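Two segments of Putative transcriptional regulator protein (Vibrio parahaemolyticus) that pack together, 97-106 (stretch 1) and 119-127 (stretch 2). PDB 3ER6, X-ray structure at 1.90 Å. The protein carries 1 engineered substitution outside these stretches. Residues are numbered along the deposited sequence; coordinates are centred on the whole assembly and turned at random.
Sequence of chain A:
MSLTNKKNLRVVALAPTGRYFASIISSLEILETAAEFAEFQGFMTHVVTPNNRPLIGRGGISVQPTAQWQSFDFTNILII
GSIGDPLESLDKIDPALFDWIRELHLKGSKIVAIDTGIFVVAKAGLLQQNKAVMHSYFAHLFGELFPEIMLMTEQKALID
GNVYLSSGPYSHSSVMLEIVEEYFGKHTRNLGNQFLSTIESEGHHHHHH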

# COMPACT_ATOMS: atom_id res chain seq x y z
N LEU A 97 -18.95 14.96 -7.46
CA LEU A 97 -18.20 14.14 -6.50
C LEU A 97 -17.88 14.99 -5.26
O LEU A 97 -17.99 14.50 -4.14
CB LEU A 97 -16.93 13.61 -7.14
CG LEU A 97 -16.23 12.37 -6.60
CD1 LEU A 97 -17.15 11.10 -6.41
CD2 LEU A 97 -15.13 12.03 -7.57
N PHE A 98 -17.49 16.26 -5.45
CA PHE A 98 -17.40 17.17 -4.29
C PHE A 98 -18.73 17.27 -3.56
O PHE A 98 -18.75 17.33 -2.34
CB PHE A 98 -16.94 18.58 -4.70
CG PHE A 98 -15.47 18.70 -4.81
CD1 PHE A 98 -14.68 18.72 -3.66
CD2 PHE A 98 -14.86 18.77 -6.04
CE1 PHE A 98 -13.28 18.84 -3.75
CE2 PHE A 98 -13.48 18.88 -6.15
CZ PHE A 98 -12.68 18.91 -4.99
N ASP A 99 -19.86 17.31 -4.28
CA ASP A 99 -21.14 17.42 -3.61
C ASP A 99 -21.36 16.17 -2.78
O ASP A 99 -21.83 16.24 -1.67
CB ASP A 99 -22.32 17.58 -4.60
CG ASP A 99 -22.29 18.92 -5.35
OD1 ASP A 99 -21.63 19.86 -4.86
OD2 ASP A 99 -22.91 19.03 -6.45
N TRP A 100 -21.01 15.00 -3.33
CA TRP A 100 -21.21 13.73 -2.64
C TRP A 100 -20.37 13.63 -1.32
O TRP A 100 -20.87 13.26 -0.28
CB TRP A 100 -20.87 12.62 -3.64
CG TRP A 100 -20.94 11.22 -3.14
CD1 TRP A 100 -22.07 10.49 -2.86
CD2 TRP A 100 -19.83 10.32 -3.01
NE1 TRP A 100 -21.72 9.20 -2.51
CE2 TRP A 100 -20.35 9.08 -2.58
CE3 TRP A 100 -18.44 10.48 -3.14
CZ2 TRP A 100 -19.53 7.99 -2.29
CZ3 TRP A 100 -17.61 9.37 -2.88
CH2 TRP A 100 -18.17 8.13 -2.45
N ILE A 101 -19.12 14.07 -1.36
CA ILE A 101 -18.25 14.10 -0.17
C ILE A 101 -18.79 15.09 0.86
O ILE A 101 -18.85 14.80 2.08
CB ILE A 101 -16.83 14.51 -0.62
CG1 ILE A 101 -16.21 13.39 -1.49
CG2 ILE A 101 -15.92 14.90 0.61
CD1 ILE A 101 -14.92 13.82 -2.26
N ARG A 102 -19.18 16.26 0.36
CA ARG A 102 -19.74 17.30 1.25
C ARG A 102 -20.94 16.71 1.97
O ARG A 102 -21.07 16.82 3.20
CB ARG A 102 -20.11 18.54 0.43
CG ARG A 102 -20.86 19.61 1.18
CD ARG A 102 -21.31 20.71 0.18
NE ARG A 102 -22.19 21.67 0.86
CZ ARG A 102 -21.76 22.74 1.53
NH1 ARG A 102 -20.48 23.01 1.58
NH2 ARG A 102 -22.63 23.55 2.11
N GLU A 103 -21.83 16.04 1.23
CA GLU A 103 -23.05 15.55 1.85
C GLU A 103 -22.79 14.45 2.84
O GLU A 103 -23.40 14.41 3.91
CB GLU A 103 -24.08 15.05 0.82
CG GLU A 103 -24.53 16.14 -0.17
CD GLU A 103 -25.37 15.56 -1.35
OE1 GLU A 103 -25.15 15.99 -2.50
OE2 GLU A 103 -26.24 14.66 -1.15
N LEU A 104 -21.96 13.50 2.44
CA LEU A 104 -21.64 12.40 3.35
C LEU A 104 -21.08 12.98 4.66
O LEU A 104 -21.43 12.52 5.76
CB LEU A 104 -20.62 11.41 2.73
CG LEU A 104 -21.10 10.45 1.64
CD1 LEU A 104 -19.83 9.73 0.99
CD2 LEU A 104 -22.17 9.44 2.14
N HIS A 105 -20.21 13.98 4.55
CA HIS A 105 -19.67 14.61 5.76
C HIS A 105 -20.77 15.28 6.62
O HIS A 105 -20.82 15.09 7.84
CB HIS A 105 -18.64 15.65 5.41
CG HIS A 105 -18.11 16.37 6.60
ND1 HIS A 105 -18.29 17.72 6.78
CD2 HIS A 105 -17.39 15.94 7.66
CE1 HIS A 105 -17.70 18.10 7.90
NE2 HIS A 105 -17.16 17.04 8.46
N LEU A 106 -21.64 16.06 5.97
CA LEU A 106 -22.80 16.65 6.65
C LEU A 106 -23.66 15.60 7.31
O LEU A 106 -24.23 15.83 8.38
CB LEU A 106 -23.65 17.48 5.67
CG LEU A 106 -22.95 18.73 5.10
CD1 LEU A 106 -23.76 19.52 4.00
CD2 LEU A 106 -22.49 19.68 6.23
N PHE A 119 -5.90 17.47 0.05
CA PHE A 119 -6.22 18.66 -0.74
C PHE A 119 -7.73 18.65 -1.07
O PHE A 119 -8.35 19.72 -1.18
CB PHE A 119 -5.42 18.70 -2.06
CG PHE A 119 -3.98 19.13 -1.90
CD1 PHE A 119 -3.06 18.33 -1.22
CD2 PHE A 119 -3.55 20.35 -2.45
CE1 PHE A 119 -1.73 18.74 -1.09
CE2 PHE A 119 -2.23 20.76 -2.29
CZ PHE A 119 -1.32 19.95 -1.63
N VAL A 120 -8.31 17.46 -1.29
CA VAL A 120 -9.75 17.34 -1.55
C VAL A 120 -10.59 17.78 -0.34
O VAL A 120 -11.54 18.61 -0.47
CB VAL A 120 -10.14 15.88 -1.95
CG1 VAL A 120 -11.64 15.80 -2.25
CG2 VAL A 120 -9.31 15.40 -3.17
N VAL A 121 -10.25 17.28 0.84
CA VAL A 121 -11.03 17.72 2.03
C VAL A 121 -10.77 19.25 2.32
O VAL A 121 -11.69 19.95 2.75
CB VAL A 121 -10.76 16.85 3.30
CG1 VAL A 121 -11.13 15.41 3.03
CG2 VAL A 121 -9.33 16.95 3.71
N ALA A 122 -9.56 19.75 2.06
CA ALA A 122 -9.30 21.21 2.20
C ALA A 122 -10.23 22.00 1.30
O ALA A 122 -10.97 22.86 1.79
CB ALA A 122 -7.82 21.58 1.92
N LYS A 123 -10.20 21.69 0.01
CA LYS A 123 -11.07 22.32 -0.97
C LYS A 123 -12.55 22.25 -0.59
O LYS A 123 -13.28 23.22 -0.74
CB LYS A 123 -10.87 21.71 -2.35
CG LYS A 123 -11.67 22.42 -3.42
CD LYS A 123 -11.21 21.94 -4.79
CE LYS A 123 -11.91 22.68 -5.90
NZ LYS A 123 -12.16 24.11 -5.48
N ALA A 124 -13.00 21.12 -0.07
CA ALA A 124 -14.37 20.93 0.26
C ALA A 124 -14.78 21.64 1.57
O ALA A 124 -15.92 21.63 1.88
CB ALA A 124 -14.71 19.45 0.33
N GLY A 125 -13.85 22.24 2.31
CA GLY A 125 -14.19 22.93 3.55
C GLY A 125 -14.58 22.04 4.72
O GLY A 125 -15.21 22.51 5.67
N LEU A 126 -14.18 20.76 4.69
CA LEU A 126 -14.59 19.83 5.77
C LEU A 126 -13.93 20.07 7.14
O LEU A 126 -14.45 19.62 8.16
CB LEU A 126 -14.34 18.36 5.39
CG LEU A 126 -14.87 17.94 4.01
CD1 LEU A 126 -14.72 16.38 3.88
CD2 LEU A 126 -16.37 18.38 3.77
N LEU A 127 -12.79 20.73 7.13
CA LEU A 127 -12.05 20.99 8.35
C LEU A 127 -12.71 22.12 9.14
O LEU A 127 -12.73 23.26 8.67
CB LEU A 127 -10.60 21.28 8.00
CG LEU A 127 -9.88 20.03 7.44
CD1 LEU A 127 -8.56 20.48 6.74
CD2 LEU A 127 -9.60 18.93 8.53
O HOH W 1 -18.25 21.83 0.48

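Helix 97-106 crosses helix 119-124 at 79°, nearly perpendicular, with the axes 10.5 Å apart at closest approach. No direct hydrogen bond joins the two stretches; the contact, 445 Å² of buried surface, is mostly apolar, and its side chains on stretch 1 come from successive turns of the helix. F98 touches three residues of helix 119-124: V120, K123 and A124. The edge of the F98 ring meets A124 (F98 CD1 to A124 CB, 4.1 Å) and the V120 carbonyl (F98 CE1 to V120 O, 3.7 Å); F98 CE1 also lies 3.8 Å from V120 CG1, an apolar contact. F98 CZ lies 3.4 Å from K123 CD, so the aliphatic part of the lysine packs against the ring. K123 NZ is 5.7 Å from the F98 ring centroid, at most a weak cation-pi attraction. One turn on, I101 bridges helix and loop: I101 CD1 touches V120 CG1 and I101 CG2 touches L126 CD1, both at 3.8 Å. R102 points sideways, yet its extended side chain brings NH1 within 2.8 Å of a water, which in turn donates to A124 O at 2.7 Å, linking the guanidinium to a carbonyl near the helix end. Beyond A124 the chain turns through G125, whose positive phi belongs to a Schellman motif, and L126 then points back toward stretch 1. H105 receives it: L126 CB sits over the imidazole face, 4.2 Å from the H105 ring centroid and 8° off the normal, a CH-pi contact.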